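Local coordinates for NmrA family protein (Shigella flexneri 2a, PDB 3QVO) that is of unknown function but has a Rossmann-type fold of the NmrA family and so probably binds NAD(P), at residues 86-96 with 112-123; 163-171 with 213-222. All coordinates share one frame; numbering follows the deposited sequence.

Contact 1 (86-96 with 112-123). With MNB (5-mercapto-2-nitro-benzoic acid), chain B.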
loop_
_atom_site.group_PDB
_atom_site.type_symbol
_atom_site.label_atom_id
_atom_site.label_comp_id
_atom_site.label_asym_id
_atom_site.label_seq_id
_atom_site.Cartn_x
_atom_site.Cartn_y
_atom_site.Cartn_z
HETATM N N MSE A 86 -2.813 13.608 7.717
HETATM C CA MSE A 86 -3.560 12.528 8.278
HETATM C C MSE A 86 -4.870 12.984 8.833
HETATM O O MSE A 86 -5.787 12.172 8.981
HETATM C CB MSE A 86 -2.737 11.849 9.411
HETATM C CG MSE A 86 -3.436 10.651 10.027
HETATM SE SE MSE A 86 -3.584 9.128 8.795
HETATM C CE MSE A 86 -1.620 8.754 8.652
ATOM N N GLN A 87 -4.958 14.249 9.203
ATOM C CA GLN A 87 -6.190 14.741 9.865
ATOM C C GLN A 87 -7.451 14.519 9.031
ATOM O O GLN A 87 -7.458 14.878 7.868
ATOM C CB GLN A 87 -6.078 16.238 10.176
ATOM C CG GLN A 87 -7.259 16.769 11.050
ATOM C CD GLN A 87 -6.891 18.073 11.795
ATOM O OE1 GLN A 87 -5.954 18.809 11.405
ATOM N NE2 GLN A 87 -7.619 18.361 12.882
ATOM N N GLY A 88 -8.496 13.915 9.614
ATOM C CA GLY A 88 -9.753 13.745 8.908
ATOM C C GLY A 88 -9.829 12.579 7.926
ATOM O O GLY A 88 -10.840 12.443 7.252
ATOM N N GLN A 89 -8.789 11.738 7.839
ATOM C CA GLN A 89 -8.754 10.650 6.869
ATOM C C GLN A 89 -9.490 9.420 7.360
ATOM O O GLN A 89 -9.574 9.173 8.537
ATOM C CB GLN A 89 -7.322 10.244 6.530
ATOM C CG GLN A 89 -6.429 11.362 5.986
ATOM C CD GLN A 89 -6.841 11.864 4.620
ATOM O OE1 GLN A 89 -7.692 11.267 3.968
ATOM N NE2 GLN A 89 -6.181 12.925 4.147
ATOM N N ASP A 90 -9.978 8.624 6.438
ATOM C CA ASP A 90 -10.675 7.384 6.773
ATOM C C ASP A 90 -9.821 6.159 6.471
ATOM O O ASP A 90 -9.939 5.171 7.151
ATOM C CB ASP A 90 -11.990 7.321 5.995
ATOM C CG ASP A 90 -12.862 8.502 6.311
ATOM O OD1 ASP A 90 -13.104 8.697 7.516
ATOM O OD2 ASP A 90 -13.236 9.296 5.402
ATOM N N ILE A 91 -9.002 6.212 5.433
ATOM C CA ILE A 91 -8.299 5.029 4.962
ATOM C C ILE A 91 -6.945 5.473 4.492
ATOM O O ILE A 91 -6.838 6.439 3.749
ATOM C CB ILE A 91 -9.003 4.349 3.792
ATOM C CG1 ILE A 91 -10.327 3.720 4.216
ATOM C CG2 ILE A 91 -8.175 3.231 3.239
ATOM C CD1 ILE A 91 -11.224 3.331 3.031
ATOM N N VAL A 92 -5.912 4.787 4.980
ATOM C CA VAL A 92 -4.531 5.060 4.608
ATOM C C VAL A 92 -4.054 3.926 3.757
ATOM O O VAL A 92 -4.237 2.758 4.104
ATOM C CB VAL A 92 -3.622 5.180 5.855
ATOM C CG1 VAL A 92 -2.152 5.369 5.445
ATOM C CG2 VAL A 92 -4.083 6.334 6.719
ATOM N N TYR A 93 -3.455 4.302 2.635
ATOM C CA TYR A 93 -2.866 3.389 1.727
ATOM C C TYR A 93 -1.414 3.796 1.597
ATOM O O TYR A 93 -1.106 4.892 1.145
ATOM C CB TYR A 93 -3.599 3.417 0.390
ATOM C CG TYR A 93 -2.737 2.938 -0.776
ATOM C CD1 TYR A 93 -1.832 1.928 -0.604
ATOM C CD2 TYR A 93 -2.871 3.478 -2.053
ATOM C CE1 TYR A 93 -1.040 1.475 -1.613
ATOM C CE2 TYR A 93 -2.040 3.016 -3.094
ATOM C CZ TYR A 93 -1.124 2.012 -2.825
ATOM O OH TYR A 93 -0.293 1.511 -3.775
ATOM N N ALA A 94 -0.535 2.899 2.044
ATOM C CA ALA A 94 0.880 3.100 2.103
ATOM C C ALA A 94 1.543 2.150 1.122
ATOM O O ALA A 94 1.297 0.936 1.143
ATOM C CB ALA A 94 1.403 2.816 3.506
ATOM N N ASN A 95 2.401 2.748 0.299
ATOM C CA ASN A 95 3.207 2.070 -0.690
ATOM C C ASN A 95 4.588 2.698 -0.470
ATOM O O ASN A 95 4.979 3.614 -1.232
ATOM C CB ASN A 95 2.606 2.382 -2.102
ATOM C CG ASN A 95 3.302 1.619 -3.252
ATOM O OD1 ASN A 95 4.078 0.630 -2.989
ATOM N ND2 ASN A 95 3.085 2.103 -4.547
ATOM N N LEU A 96 5.280 2.250 0.600
ATOM C CA LEU A 96 6.509 2.872 1.071
ATOM C C LEU A 96 7.756 2.124 0.678
ATOM O O LEU A 96 7.823 0.886 0.776
ATOM C CB LEU A 96 6.532 2.937 2.587
ATOM C CG LEU A 96 5.378 3.694 3.230
ATOM C CD1 LEU A 96 5.554 3.489 4.697
ATOM C CD2 LEU A 96 5.368 5.153 2.804
HETATM N N MSE A 112 -1.643 7.760 12.524
HETATM C CA MSE A 112 -3.010 7.220 12.525
HETATM C C MSE A 112 -3.609 7.278 13.937
HETATM O O MSE A 112 -4.708 7.776 14.124
HETATM C CB MSE A 112 -3.027 5.813 12.012
HETATM C CG MSE A 112 -2.624 5.735 10.575
HETATM SE SE MSE A 112 -2.695 4.033 9.765
HETATM C CE MSE A 112 -4.572 3.635 10.127
ATOM N N LYS A 113 -2.854 6.830 14.946
ATOM C CA LYS A 113 -3.369 6.775 16.295
ATOM C C LYS A 113 -3.632 8.156 16.845
ATOM O O LYS A 113 -4.677 8.382 17.454
ATOM C CB LYS A 113 -2.434 6.016 17.189
ATOM C CG LYS A 113 -2.527 4.520 17.005
ATOM C CD LYS A 113 -1.664 3.778 17.991
ATOM C CE LYS A 113 -1.817 2.243 17.844
ATOM N NZ LYS A 113 -0.887 1.530 18.755
ATOM N N ALA A 114 -2.718 9.093 16.574
ATOM C CA ALA A 114 -2.889 10.458 16.992
ATOM C C ALA A 114 -4.140 11.052 16.352
ATOM O O ALA A 114 -4.820 11.847 16.982
ATOM C CB ALA A 114 -1.647 11.353 16.648
ATOM N N CYS A 115 -4.394 10.740 15.089
ATOM C CA CYS A 115 -5.512 11.373 14.379
ATOM C C CYS A 115 -6.803 10.525 14.356
ATOM O O CYS A 115 -7.743 10.855 13.645
ATOM C CB CYS A 115 -5.118 11.674 12.985
ATOM S SG CYS A 115 -3.695 12.748 12.829
ATOM N N ASP A 116 -6.868 9.473 15.155
ATOM C CA ASP A 116 -8.054 8.660 15.263
ATOM C C ASP A 116 -8.446 7.991 13.944
ATOM O O ASP A 116 -9.597 7.796 13.690
ATOM C CB ASP A 116 -9.193 9.493 15.850
ATOM C CG ASP A 116 -10.314 8.648 16.438
ATOM O OD1 ASP A 116 -10.084 7.486 16.839
ATOM O OD2 ASP A 116 -11.468 9.144 16.475
ATOM N N VAL A 117 -7.465 7.609 13.132
ATOM C CA VAL A 117 -7.675 6.872 11.895
ATOM C C VAL A 117 -7.342 5.425 12.156
ATOM O O VAL A 117 -6.326 5.158 12.800
ATOM C CB VAL A 117 -6.736 7.399 10.817
ATOM C CG1 VAL A 117 -7.011 6.728 9.498
ATOM C CG2 VAL A 117 -6.874 8.970 10.727
ATOM N N LYS A 118 -8.184 4.498 11.670
ATOM C CA LYS A 118 -8.058 3.075 11.966
ATOM C C LYS A 118 -7.627 2.161 10.811
ATOM O O LYS A 118 -7.042 1.108 11.061
ATOM C CB LYS A 118 -9.410 2.550 12.459
ATOM C CG LYS A 118 -9.834 3.031 13.822
ATOM C CD LYS A 118 -11.262 2.598 14.153
ATOM C CE LYS A 118 -11.648 2.973 15.618
ATOM N NZ LYS A 118 -11.414 4.442 15.932
ATOM N N ARG A 119 -8.000 2.504 9.574
ATOM C CA ARG A 119 -7.920 1.571 8.450
ATOM C C ARG A 119 -6.693 1.799 7.596
ATOM O O ARG A 119 -6.557 2.879 6.982
ATOM C CB ARG A 119 -9.187 1.658 7.589
ATOM C CG ARG A 119 -9.304 0.515 6.592
ATOM C CD ARG A 119 -9.645 -0.782 7.257
ATOM N NE ARG A 119 -9.809 -1.853 6.283
ATOM C CZ ARG A 119 -8.855 -2.678 5.872
ATOM N NH1 ARG A 119 -9.150 -3.593 4.988
ATOM N NH2 ARG A 119 -7.629 -2.634 6.360
ATOM N N LEU A 120 -5.813 0.782 7.560
ATOM C CA LEU A 120 -4.530 0.825 6.868
ATOM C C LEU A 120 -4.367 -0.301 5.873
ATOM O O LEU A 120 -4.597 -1.483 6.194
ATOM C CB LEU A 120 -3.388 0.726 7.897
ATOM C CG LEU A 120 -1.932 0.640 7.392
ATOM C CD1 LEU A 120 -1.489 1.953 6.665
ATOM C CD2 LEU A 120 -1.001 0.284 8.544
ATOM N N ILE A 121 -3.967 0.059 4.653
ATOM C CA ILE A 121 -3.579 -0.909 3.613
ATOM C C ILE A 121 -2.108 -0.648 3.377
ATOM O O ILE A 121 -1.728 0.474 3.024
ATOM C CB ILE A 121 -4.374 -0.702 2.299
ATOM C CG1 ILE A 121 -5.870 -0.784 2.582
ATOM C CG2 ILE A 121 -3.962 -1.741 1.269
ATOM C CD1 ILE A 121 -6.780 -0.357 1.419
ATOM N N PHE A 122 -1.267 -1.645 3.646
ATOM C CA PHE A 122 0.160 -1.436 3.666
ATOM C C PHE A 122 0.856 -2.483 2.779
ATOM O O PHE A 122 0.761 -3.710 3.016
ATOM C CB PHE A 122 0.662 -1.511 5.104
ATOM C CG PHE A 122 2.046 -0.875 5.344
ATOM C CD1 PHE A 122 3.199 -1.541 5.034
ATOM C CD2 PHE A 122 2.168 0.373 5.938
ATOM C CE1 PHE A 122 4.454 -0.962 5.297
ATOM C CE2 PHE A 122 3.401 0.959 6.189
ATOM C CZ PHE A 122 4.537 0.300 5.870
ATOM N N VAL A 123 1.543 -1.976 1.763
ATOM C CA VAL A 123 2.229 -2.819 0.776
ATOM C C VAL A 123 3.632 -3.024 1.188
ATOM O O VAL A 123 4.354 -2.050 1.425
ATOM C CB VAL A 123 2.208 -2.219 -0.633
ATOM C CG1 VAL A 123 2.970 -3.169 -1.632
ATOM C CG2 VAL A 123 0.779 -2.052 -1.079
HETATM C C6 MNB B . -5.085 16.102 15.297
HETATM C C1 MNB B . -4.711 16.784 16.431
HETATM C C2 MNB B . -3.406 16.663 16.943
HETATM C C3 MNB B . -2.455 15.830 16.303
HETATM C C4 MNB B . -2.849 15.148 15.163
HETATM C C5 MNB B . -4.156 15.294 14.673
HETATM S S5 MNB B . -4.678 14.485 13.169
HETATM C C10 MNB B . -5.811 17.657 17.054
HETATM O O12 MNB B . -6.753 17.065 17.703
HETATM O O11 MNB B . -5.677 18.893 16.802
HETATM N N7 MNB B . -3.023 17.337 18.051
HETATM O O9 MNB B . -1.656 17.300 18.493
HETATM O O8 MNB B . -3.906 18.103 18.745
HETATM O O HOH W 1 -8.583 13.154 12.374
HETATM O O HOH W 2 -10.369 4.860 9.625
HETATM O O HOH W 3 7.330 -1.975 0.630
#
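M86 and C115 meet within the beta-alpha-beta unit of strand 91-95, helix 101-114 and strand 119-123, where the selenomethionine side chain of M86 packs against the C-terminal end of the helix. With chi1 at -178°, CG stands opposite the backbone N; CB lies near C115 SG, and CG comes closer, 3.5 Å from that sulfur. Bends at chi2 and chi3 then fold the chain back, setting SE 3.8 Å from V117 CG2 and CE 3.7 Å from M112 CG. C115 SG carries the thionitrobenzoate group through a disulfide, 2.0 Å to MNB S5; MNB S5 also lies 3.6 Å from Q87 CA. A water links the loops, accepting from G88 N and donating to C115 O. V117 N bonds to M112 O in the Schellman motif that ends the helix, with D116 at positive phi.

Beyond this end the strands pair in parallel, their axes 12° apart. V92 N to R119 O (2.8 Å) and A94 N to I121 O are nearly straight; I121 N and V123 N return bonds to V92 O and A94 O. Beside A94, F122 CD2 approaches the methyl CB at 3.5 Å. V92, A94, L120 and F122 point to the face covered by helix 101-114, while Y93 and I121 turn to the other, against helix 197-209; strand 24-29 flanks strand 91-95.

Contact 2 (163-171 with 213-222)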
loop_
_atom_site.group_PDB
_atom_site.type_symbol
_atom_site.label_atom_id
_atom_site.label_comp_id
_atom_site.label_asym_id
_atom_site.label_seq_id
_atom_site.Cartn_x
_atom_site.Cartn_y
_atom_site.Cartn_z
ATOM N N LEU A 163 -4.658 -1.715 14.845
ATOM C CA LEU A 163 -5.306 -0.980 13.779
ATOM C C LEU A 163 -6.065 -1.986 12.934
ATOM O O LEU A 163 -5.824 -3.169 13.013
ATOM C CB LEU A 163 -4.294 -0.193 12.912
ATOM C CG LEU A 163 -3.531 0.973 13.562
ATOM C CD1 LEU A 163 -2.349 1.447 12.721
ATOM C CD2 LEU A 163 -4.441 2.174 13.833
ATOM N N GLU A 164 -6.966 -1.487 12.101
ATOM C CA GLU A 164 -7.694 -2.325 11.161
ATOM C C GLU A 164 -6.829 -2.414 9.901
ATOM O O GLU A 164 -6.962 -1.590 8.996
ATOM C CB GLU A 164 -9.093 -1.740 10.887
ATOM C CG GLU A 164 -10.109 -1.980 12.033
ATOM C CD GLU A 164 -11.456 -1.248 11.861
ATOM O OE1 GLU A 164 -11.542 -0.265 11.082
ATOM O OE2 GLU A 164 -12.444 -1.659 12.533
ATOM N N TYR A 165 -5.926 -3.385 9.869
ATOM C CA TYR A 165 -4.894 -3.430 8.845
ATOM C C TYR A 165 -5.136 -4.491 7.804
ATOM O O TYR A 165 -5.816 -5.451 8.033
ATOM C CB TYR A 165 -3.497 -3.642 9.476
ATOM C CG TYR A 165 -3.293 -5.011 10.092
ATOM C CD1 TYR A 165 -2.908 -6.080 9.315
ATOM C CD2 TYR A 165 -3.488 -5.225 11.445
ATOM C CE1 TYR A 165 -2.754 -7.323 9.854
ATOM C CE2 TYR A 165 -3.329 -6.460 12.011
ATOM C CZ TYR A 165 -2.959 -7.524 11.198
ATOM O OH TYR A 165 -2.759 -8.787 11.699
ATOM N N THR A 166 -4.590 -4.269 6.629
ATOM C CA THR A 166 -4.378 -5.317 5.669
ATOM C C THR A 166 -2.948 -5.118 5.163
ATOM O O THR A 166 -2.606 -4.037 4.680
ATOM C CB THR A 166 -5.325 -5.207 4.508
ATOM O OG1 THR A 166 -6.697 -5.132 4.967
ATOM C CG2 THR A 166 -5.105 -6.379 3.535
ATOM N N ILE A 167 -2.108 -6.137 5.308
ATOM C CA ILE A 167 -0.744 -6.102 4.782
ATOM C C ILE A 167 -0.806 -6.877 3.489
ATOM O O ILE A 167 -1.397 -7.950 3.432
ATOM C CB ILE A 167 0.300 -6.758 5.766
ATOM C CG1 ILE A 167 0.460 -5.885 7.006
ATOM C CG2 ILE A 167 1.632 -6.939 5.100
ATOM C CD1 ILE A 167 0.952 -6.602 8.279
ATOM N N LEU A 168 -0.205 -6.320 2.451
ATOM C CA LEU A 168 -0.261 -6.889 1.140
ATOM C C LEU A 168 1.151 -7.158 0.736
ATOM O O LEU A 168 2.000 -6.247 0.795
ATOM C CB LEU A 168 -0.904 -5.941 0.121
ATOM C CG LEU A 168 -2.365 -5.543 0.272
ATOM C CD1 LEU A 168 -2.810 -4.710 -0.946
ATOM C CD2 LEU A 168 -3.229 -6.789 0.429
ATOM N N ARG A 169 1.371 -8.397 0.298
ATOM C CA ARG A 169 2.694 -8.934 -0.019
ATOM C C ARG A 169 2.724 -9.468 -1.416
ATOM O O ARG A 169 2.337 -10.598 -1.629
ATOM C CB ARG A 169 3.045 -10.087 0.937
ATOM C CG ARG A 169 3.584 -9.601 2.236
ATOM C CD ARG A 169 3.662 -10.658 3.285
ATOM N NE ARG A 169 2.530 -11.574 3.372
ATOM C CZ ARG A 169 2.487 -12.801 2.876
ATOM N NH1 ARG A 169 3.505 -13.281 2.181
ATOM N NH2 ARG A 169 1.410 -13.557 3.065
ATOM N N PRO A 170 3.151 -8.644 -2.378
ATOM C CA PRO A 170 3.171 -9.033 -3.777
ATOM C C PRO A 170 4.423 -9.722 -4.246
ATOM O O PRO A 170 5.534 -9.351 -3.835
ATOM C CB PRO A 170 3.038 -7.705 -4.528
ATOM C CG PRO A 170 3.464 -6.674 -3.561
ATOM C CD PRO A 170 3.158 -7.186 -2.210
ATOM N N ALA A 171 4.198 -10.676 -5.150
ATOM C CA ALA A 171 5.212 -11.375 -5.854
ATOM C C ALA A 171 5.922 -10.362 -6.719
ATOM O O ALA A 171 5.637 -9.166 -6.633
ATOM C CB ALA A 171 4.597 -12.506 -6.678
ATOM N N LYS A 213 -13.395 -5.616 4.002
ATOM C CA LYS A 213 -12.733 -6.826 3.511
ATOM C C LYS A 213 -11.271 -6.852 3.933
ATOM O O LYS A 213 -10.602 -5.805 4.065
ATOM C CB LYS A 213 -12.771 -6.894 1.996
ATOM C CG LYS A 213 -14.154 -7.069 1.349
ATOM C CD LYS A 213 -13.971 -7.150 -0.187
ATOM C CE LYS A 213 -15.253 -7.433 -0.957
ATOM N NZ LYS A 213 -15.070 -7.172 -2.426
ATOM N N HIS A 214 -10.796 -8.077 4.124
ATOM C CA HIS A 214 -9.428 -8.381 4.433
ATOM C C HIS A 214 -8.847 -7.690 5.659
ATOM O O HIS A 214 -7.637 -7.479 5.722
ATOM C CB HIS A 214 -8.573 -8.126 3.190
ATOM C CG HIS A 214 -9.006 -8.910 1.996
ATOM N ND1 HIS A 214 -8.992 -10.285 1.971
ATOM C CD2 HIS A 214 -9.447 -8.515 0.779
ATOM C CE1 HIS A 214 -9.411 -10.704 0.790
ATOM N NE2 HIS A 214 -9.678 -9.649 0.043
ATOM N N ILE A 215 -9.686 -7.351 6.640
ATOM C CA ILE A 215 -9.201 -6.744 7.893
ATOM C C ILE A 215 -8.497 -7.795 8.733
ATOM O O ILE A 215 -9.005 -8.882 8.884
ATOM C CB ILE A 215 -10.325 -6.179 8.743
ATOM C CG1 ILE A 215 -10.871 -4.898 8.092
ATOM C CG2 ILE A 215 -9.819 -5.914 10.173
ATOM C CD1 ILE A 215 -12.178 -4.330 8.748
ATOM N N GLY A 216 -7.296 -7.480 9.229
ATOM C CA GLY A 216 -6.499 -8.419 10.041
ATOM C C GLY A 216 -5.681 -9.429 9.262
ATOM O O GLY A 216 -5.168 -10.368 9.841
ATOM N N GLU A 217 -5.534 -9.240 7.956
ATOM C CA GLU A 217 -4.842 -10.224 7.115
ATOM C C GLU A 217 -3.509 -9.745 6.582
ATOM O O GLU A 217 -3.266 -8.549 6.450
ATOM C CB GLU A 217 -5.724 -10.631 5.928
ATOM C CG GLU A 217 -6.990 -11.350 6.367
ATOM C CD GLU A 217 -7.952 -11.670 5.235
ATOM O OE1 GLU A 217 -7.628 -11.421 4.057
ATOM O OE2 GLU A 217 -9.045 -12.185 5.526
ATOM N N ASN A 218 -2.683 -10.720 6.201
ATOM C CA ASN A 218 -1.338 -10.477 5.729
ATOM C C ASN A 218 -1.143 -11.409 4.529
ATOM O O ASN A 218 -0.745 -12.567 4.659
ATOM C CB ASN A 218 -0.374 -10.769 6.873
ATOM C CG ASN A 218 1.039 -10.378 6.569
ATOM O OD1 ASN A 218 1.427 -10.203 5.415
ATOM N ND2 ASN A 218 1.831 -10.246 7.615
ATOM N N ILE A 219 -1.435 -10.869 3.355
ATOM C CA ILE A 219 -1.834 -11.632 2.176
ATOM C C ILE A 219 -0.773 -11.552 1.099
ATOM O O ILE A 219 -0.354 -10.458 0.718
ATOM C CB ILE A 219 -3.069 -10.958 1.545
ATOM C CG1 ILE A 219 -4.216 -10.812 2.522
ATOM C CG2 ILE A 219 -3.535 -11.684 0.308
ATOM C CD1 ILE A 219 -5.214 -9.789 2.025
ATOM N N GLY A 220 -0.360 -12.707 0.578
ATOM C CA GLY A 220 0.451 -12.746 -0.629
ATOM C C GLY A 220 -0.438 -12.639 -1.854
ATOM O O GLY A 220 -1.562 -13.162 -1.863
ATOM N N ILE A 221 0.062 -11.960 -2.890
ATOM C CA ILE A 221 -0.672 -11.770 -4.135
ATOM C C ILE A 221 0.203 -12.261 -5.303
ATOM O O ILE A 221 1.291 -11.743 -5.540
ATOM C CB ILE A 221 -1.017 -10.266 -4.384
ATOM C CG1 ILE A 221 -1.501 -9.557 -3.114
ATOM C CG2 ILE A 221 -2.093 -10.103 -5.481
ATOM C CD1 ILE A 221 -1.284 -8.006 -3.173
ATOM N N ASN A 222 -0.277 -13.262 -6.028
ATOM C CA ASN A 222 0.413 -13.722 -7.239
ATOM C C ASN A 222 -0.536 -13.984 -8.436
ATOM O O ASN A 222 -1.703 -14.288 -8.257
ATOM C CB ASN A 222 1.207 -14.996 -6.932
ATOM C CG ASN A 222 0.317 -16.201 -6.774
ATOM O OD1 ASN A 222 -0.174 -16.464 -5.682
ATOM N ND2 ASN A 222 0.083 -16.933 -7.877
#
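Two parallel strands of the Rossmann-type sheet, 164-170 and 217-222, pair here with their axes 28° apart, next to a type II turn from H214 to E217. Backbone bonds run in both directions: I167 N to E217 O and I219 N to I167 O are both nearly straight, whereas R169 N to I219 O (2.7 Å) is more bent. At the turn, G216 N donates to Y165 O, and T166 OG1 gives its proton to H214 O at 2.6 Å, from above the carbonyl plane. H214 ND1 in turn bonds E217 OE1 on the syn side, tying the ends of the turn together.

G216 CA lies over one face of the Y165 ring, 4.0 Å from its centroid, a CH-pi contact. The ring gets there because chi1 of 69° places CG between the backbone N and carbonyl carbon. On the opposite face of the sheet from T166, L168 and I219, N218 reaches toward E159 with ND2 and toward R169 with OD1. The R169 guanidinium uses two nitrogens on N218: NE meets N218 OD1 at 2.7 Å, and NH2 meets N218 O at 2.9 Å, with that oxygen 2° out of the guanidinium plane.

Overall arrangement
Contact 1 and contact 2 belong to one continuous sheet, their centres about 15 Å apart, and follow each other along the chain. Strand 119-123 of contact 1 neighbours strand 164-174 of contact 2, and the seam is marked by K118 O to E164 N and L120 O to T166 N, each 2.8 Å and probably a hydrogen bond. R119 reinforces it: its guanidinium bonds E164 O and T166 OG1, as well as P211 O. The thionitrobenzoate on C115 belongs to contact 1, in a pocket with K83 and Q87; its site is at the helix-end loops, whereas contact 2 lies on the far side of strand 119-123 from strand 91-95.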